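Bacteriocin immunity protein (Pseudomonas aeruginosa, PDB 6W0V) probably protects the producing cell from its own DNA-degrading pyocin, S8, by binding the toxin's nuclease domain. Local coordinates at residues I4-I16 / I68-A82. The protein carries 1 engineered substitution. Numbering follows the deposited sequence.
Sequences ISDHTEAEFFSLI and IKEWRAANGLPGFKA. Engineered in segment 4-16: His7 (natural residue Tyr).
Phe80, in the C-terminal tail, lies between Ile4 and the first turn of helix 9-21. CA of Glu9 sits over one face of its ring, 3.8 Å from the centroid. CG2 of Ile4 covers the opposite face, a second CH-pi contact. Chi1 of -62° sets Phe80 CG beside its backbone N and the ring between Ile4 and Glu9. Phe80 CE1 reaches CB of Phe12 at 3.3 Å. The two phenyl rings meet obliquely, planes 42° apart. Ile68 CD1 touches the Phe12 edge at CE2, 3.6 Å away.

Ile4 also runs alongside Arg72, pointing the opposite way. Ile4 CG1 is 3.4 Å from Arg72 NE, over one face of the guanidinium, and CB of Leu77 covers the other. Arg72 NE and NH2 both donate to Pro78 O, in the guanidinium plane; this side-on grip limits its rotation and ties the tail to helix 61-74.

The solvent side is looser and uses waters. Lys81 N donates to the backbone O of engineered His7 at 2.9 Å. Lys81 NZ bonds Asp6 O from above the carbonyl plane and also a water. A second water joins Glu9 N to Lys81 O. Glu9 OE2 and Lys69 NZ form a short salt bridge, 2.6 Å, between partly exposed residues.

The tail thus links the first and last helices of the four-helix immunity-protein fold. Helix 27-41 adjoins through Ile37 and Ala40 at Phe12 and Ala41 at Ile68.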
# COMPACT_ATOMS: atom_id res chain seq x y z
N ILE B 4 5.31 -16.85 -15.26
CA ILE B 4 4.23 -16.50 -16.22
C ILE B 4 3.88 -17.73 -17.06
O ILE B 4 2.70 -17.99 -17.25
CB ILE B 4 4.68 -15.32 -17.10
CG1 ILE B 4 4.69 -14.02 -16.30
CG2 ILE B 4 3.84 -15.24 -18.37
CD1 ILE B 4 3.33 -13.49 -15.94
N SER B 5 4.90 -18.42 -17.55
CA SER B 5 4.73 -19.57 -18.48
C SER B 5 4.04 -20.73 -17.75
O SER B 5 3.53 -21.62 -18.44
CB SER B 5 6.04 -19.98 -19.04
OG SER B 5 6.91 -20.39 -18.01
N ASP B 6 4.07 -20.74 -16.42
CA ASP B 6 3.41 -21.77 -15.58
C ASP B 6 1.94 -21.42 -15.36
O ASP B 6 1.20 -22.27 -14.85
CB ASP B 6 4.06 -21.89 -14.20
CG ASP B 6 5.53 -22.27 -14.20
OD1 ASP B 6 5.91 -23.12 -15.02
OD2 ASP B 6 6.27 -21.70 -13.37
N HIS B 7 1.53 -20.20 -15.71
CA HIS B 7 0.12 -19.78 -15.55
C HIS B 7 -0.58 -19.80 -16.90
O HIS B 7 0.03 -19.39 -17.89
CB HIS B 7 -0.03 -18.36 -15.03
CG HIS B 7 0.55 -18.11 -13.69
ND1 HIS B 7 -0.24 -17.95 -12.57
CD2 HIS B 7 1.83 -17.93 -13.30
CE1 HIS B 7 0.54 -17.69 -11.54
NE2 HIS B 7 1.81 -17.68 -11.96
N THR B 8 -1.86 -20.14 -16.90
CA THR B 8 -2.77 -19.71 -17.98
C THR B 8 -3.00 -18.21 -17.79
O THR B 8 -2.85 -17.70 -16.65
CB THR B 8 -4.08 -20.50 -18.00
OG1 THR B 8 -4.78 -20.11 -16.83
CG2 THR B 8 -3.86 -22.00 -18.06
N GLU B 9 -3.34 -17.52 -18.86
CA GLU B 9 -3.66 -16.08 -18.76
C GLU B 9 -4.83 -15.89 -17.79
O GLU B 9 -4.74 -15.00 -16.95
CB GLU B 9 -4.04 -15.52 -20.12
CG GLU B 9 -4.47 -14.07 -20.01
CD GLU B 9 -4.57 -13.40 -21.35
OE1 GLU B 9 -5.70 -13.15 -21.79
OE2 GLU B 9 -3.51 -13.14 -21.94
N ALA B 10 -5.89 -16.69 -17.91
CA ALA B 10 -7.09 -16.56 -17.05
C ALA B 10 -6.65 -16.70 -15.59
O ALA B 10 -7.09 -15.90 -14.74
CB ALA B 10 -8.12 -17.58 -17.43
N GLU B 11 -5.77 -17.67 -15.33
CA GLU B 11 -5.22 -18.00 -13.99
C GLU B 11 -4.51 -16.77 -13.45
O GLU B 11 -4.81 -16.33 -12.33
CB GLU B 11 -4.29 -19.20 -14.14
CG GLU B 11 -3.59 -19.62 -12.87
CD GLU B 11 -2.68 -20.82 -13.10
OE1 GLU B 11 -2.19 -21.38 -12.11
OE2 GLU B 11 -2.51 -21.20 -14.27
N PHE B 12 -3.62 -16.20 -14.25
CA PHE B 12 -2.84 -15.01 -13.86
C PHE B 12 -3.76 -13.80 -13.72
O PHE B 12 -3.64 -13.01 -12.77
CB PHE B 12 -1.78 -14.75 -14.92
CG PHE B 12 -0.69 -13.87 -14.40
CD1 PHE B 12 0.23 -14.37 -13.49
CD2 PHE B 12 -0.62 -12.54 -14.77
CE1 PHE B 12 1.25 -13.56 -13.03
CE2 PHE B 12 0.40 -11.74 -14.30
CZ PHE B 12 1.32 -12.24 -13.41
N PHE B 13 -4.69 -13.67 -14.66
CA PHE B 13 -5.66 -12.55 -14.67
C PHE B 13 -6.48 -12.58 -13.38
O PHE B 13 -6.77 -11.52 -12.81
CB PHE B 13 -6.57 -12.62 -15.89
CG PHE B 13 -7.59 -11.53 -15.87
CD1 PHE B 13 -7.21 -10.21 -16.08
CD2 PHE B 13 -8.92 -11.80 -15.57
CE1 PHE B 13 -8.15 -9.19 -16.03
CE2 PHE B 13 -9.85 -10.78 -15.52
CZ PHE B 13 -9.46 -9.48 -15.75
N SER B 14 -6.86 -13.79 -12.96
CA SER B 14 -7.60 -14.04 -11.70
C SER B 14 -6.81 -13.44 -10.54
O SER B 14 -7.44 -12.73 -9.73
CB SER B 14 -7.85 -15.50 -11.50
OG SER B 14 -8.72 -15.71 -10.40
N LEU B 15 -5.50 -13.70 -10.47
CA LEU B 15 -4.62 -13.15 -9.40
C LEU B 15 -4.75 -11.64 -9.40
O LEU B 15 -4.98 -11.04 -8.34
CB LEU B 15 -3.16 -13.52 -9.62
CG LEU B 15 -2.74 -14.94 -9.27
CD1 LEU B 15 -1.28 -15.14 -9.64
CD2 LEU B 15 -2.97 -15.23 -7.80
N ILE B 16 -4.57 -11.03 -10.57
CA ILE B 16 -4.58 -9.55 -10.68
C ILE B 16 -5.95 -9.07 -10.23
O ILE B 16 -6.02 -8.09 -9.49
CB ILE B 16 -4.28 -9.11 -12.11
CG1 ILE B 16 -2.90 -9.59 -12.57
CG2 ILE B 16 -4.43 -7.60 -12.22
CD1 ILE B 16 -2.70 -9.50 -14.06
N ILE B 68 1.72 -6.13 -18.29
CA ILE B 68 2.63 -7.28 -18.05
C ILE B 68 2.88 -7.98 -19.38
O ILE B 68 4.03 -8.22 -19.71
CB ILE B 68 2.04 -8.24 -17.02
CG1 ILE B 68 2.06 -7.56 -15.65
CG2 ILE B 68 2.78 -9.56 -17.02
CD1 ILE B 68 1.35 -8.31 -14.58
N LYS B 69 1.81 -8.26 -20.10
CA LYS B 69 1.93 -9.00 -21.36
C LYS B 69 2.72 -8.17 -22.36
O LYS B 69 3.57 -8.74 -23.04
CB LYS B 69 0.54 -9.30 -21.88
CG LYS B 69 -0.15 -10.41 -21.14
CD LYS B 69 -1.58 -10.53 -21.53
CE LYS B 69 -1.77 -10.81 -23.00
NZ LYS B 69 -3.21 -10.89 -23.28
N GLU B 70 2.42 -6.89 -22.46
CA GLU B 70 3.06 -6.05 -23.49
C GLU B 70 4.54 -6.00 -23.19
O GLU B 70 5.36 -6.12 -24.10
CB GLU B 70 2.50 -4.65 -23.53
CG GLU B 70 1.16 -4.61 -24.18
CD GLU B 70 0.73 -3.20 -24.49
OE1 GLU B 70 1.27 -2.26 -23.87
OE2 GLU B 70 -0.14 -3.04 -25.33
N TRP B 71 4.88 -5.80 -21.93
CA TRP B 71 6.29 -5.65 -21.59
C TRP B 71 7.03 -6.94 -21.90
O TRP B 71 8.11 -6.91 -22.52
CB TRP B 71 6.42 -5.25 -20.13
CG TRP B 71 7.82 -4.79 -19.97
CD1 TRP B 71 8.34 -3.59 -20.34
CD2 TRP B 71 8.91 -5.63 -19.61
NE1 TRP B 71 9.69 -3.59 -20.16
CE2 TRP B 71 10.07 -4.83 -19.72
CE3 TRP B 71 9.01 -6.95 -19.18
CZ2 TRP B 71 11.33 -5.33 -19.43
CZ3 TRP B 71 10.26 -7.43 -18.86
CH2 TRP B 71 11.40 -6.63 -18.99
N ARG B 72 6.46 -8.07 -21.50
CA ARG B 72 7.11 -9.38 -21.71
C ARG B 72 7.20 -9.65 -23.20
O ARG B 72 8.28 -10.04 -23.65
CB ARG B 72 6.29 -10.46 -21.01
CG ARG B 72 6.38 -10.29 -19.51
CD ARG B 72 5.61 -11.35 -18.79
NE ARG B 72 6.24 -12.62 -19.04
CZ ARG B 72 7.34 -13.07 -18.46
NH1 ARG B 72 7.93 -12.37 -17.50
NH2 ARG B 72 7.82 -14.26 -18.80
N ALA B 73 6.11 -9.41 -23.92
CA ALA B 73 6.07 -9.71 -25.36
C ALA B 73 7.10 -8.85 -26.09
O ALA B 73 7.63 -9.33 -27.08
CB ALA B 73 4.68 -9.51 -25.89
N ALA B 74 7.36 -7.63 -25.63
CA ALA B 74 8.28 -6.68 -26.30
C ALA B 74 9.72 -6.95 -25.87
O ALA B 74 10.64 -6.42 -26.50
CB ALA B 74 7.88 -5.27 -26.00
N ASN B 75 9.92 -7.69 -24.77
CA ASN B 75 11.26 -7.80 -24.16
C ASN B 75 11.70 -9.26 -24.07
O ASN B 75 12.50 -9.57 -23.21
CB ASN B 75 11.27 -7.09 -22.81
CG ASN B 75 11.20 -5.59 -23.03
OD1 ASN B 75 12.21 -4.97 -23.33
ND2 ASN B 75 10.01 -5.05 -22.97
N GLY B 76 11.23 -10.10 -24.98
CA GLY B 76 11.85 -11.41 -25.20
C GLY B 76 11.52 -12.37 -24.09
O GLY B 76 12.28 -13.32 -23.89
N LEU B 77 10.42 -12.12 -23.39
CA LEU B 77 10.00 -13.02 -22.31
C LEU B 77 8.74 -13.76 -22.72
O LEU B 77 7.91 -13.23 -23.45
CB LEU B 77 9.79 -12.21 -21.03
CG LEU B 77 11.07 -11.63 -20.46
CD1 LEU B 77 10.74 -10.77 -19.27
CD2 LEU B 77 12.04 -12.74 -20.09
N PRO B 78 8.60 -15.01 -22.24
CA PRO B 78 7.49 -15.86 -22.62
C PRO B 78 6.19 -15.39 -21.98
O PRO B 78 6.19 -14.72 -20.96
CB PRO B 78 7.90 -17.25 -22.15
CG PRO B 78 8.83 -16.99 -21.00
CD PRO B 78 9.52 -15.68 -21.32
N GLY B 79 5.10 -15.71 -22.66
CA GLY B 79 3.74 -15.46 -22.18
C GLY B 79 3.21 -16.67 -21.46
O GLY B 79 4.01 -17.55 -21.02
N PHE B 80 1.90 -16.72 -21.35
CA PHE B 80 1.16 -17.71 -20.53
C PHE B 80 1.19 -19.06 -21.24
O PHE B 80 1.40 -19.07 -22.46
CB PHE B 80 -0.25 -17.18 -20.31
CG PHE B 80 -0.24 -15.89 -19.54
CD1 PHE B 80 0.18 -15.89 -18.22
CD2 PHE B 80 -0.58 -14.69 -20.13
CE1 PHE B 80 0.23 -14.71 -17.50
CE2 PHE B 80 -0.52 -13.51 -19.41
CZ PHE B 80 -0.13 -13.53 -18.09
N LYS B 81 0.98 -20.15 -20.50
CA LYS B 81 0.68 -21.46 -21.13
C LYS B 81 -0.76 -21.38 -21.63
O LYS B 81 -1.57 -20.65 -21.02
CB LYS B 81 0.94 -22.64 -20.19
CG LYS B 81 -0.03 -22.84 -19.04
CD LYS B 81 0.34 -24.05 -18.20
CE LYS B 81 -0.44 -24.15 -16.91
NZ LYS B 81 0.32 -24.91 -15.89
N ALA B 82 -1.05 -22.07 -22.74
CA ALA B 82 -2.38 -22.12 -23.40
C ALA B 82 -3.46 -22.50 -22.38
O ALA B 82 -3.24 -23.28 -21.46
CB ALA B 82 -2.34 -23.10 -24.55
O HOH W 1 2.92 -24.86 -15.56
O HOH W 2 -3.55 -18.92 -21.27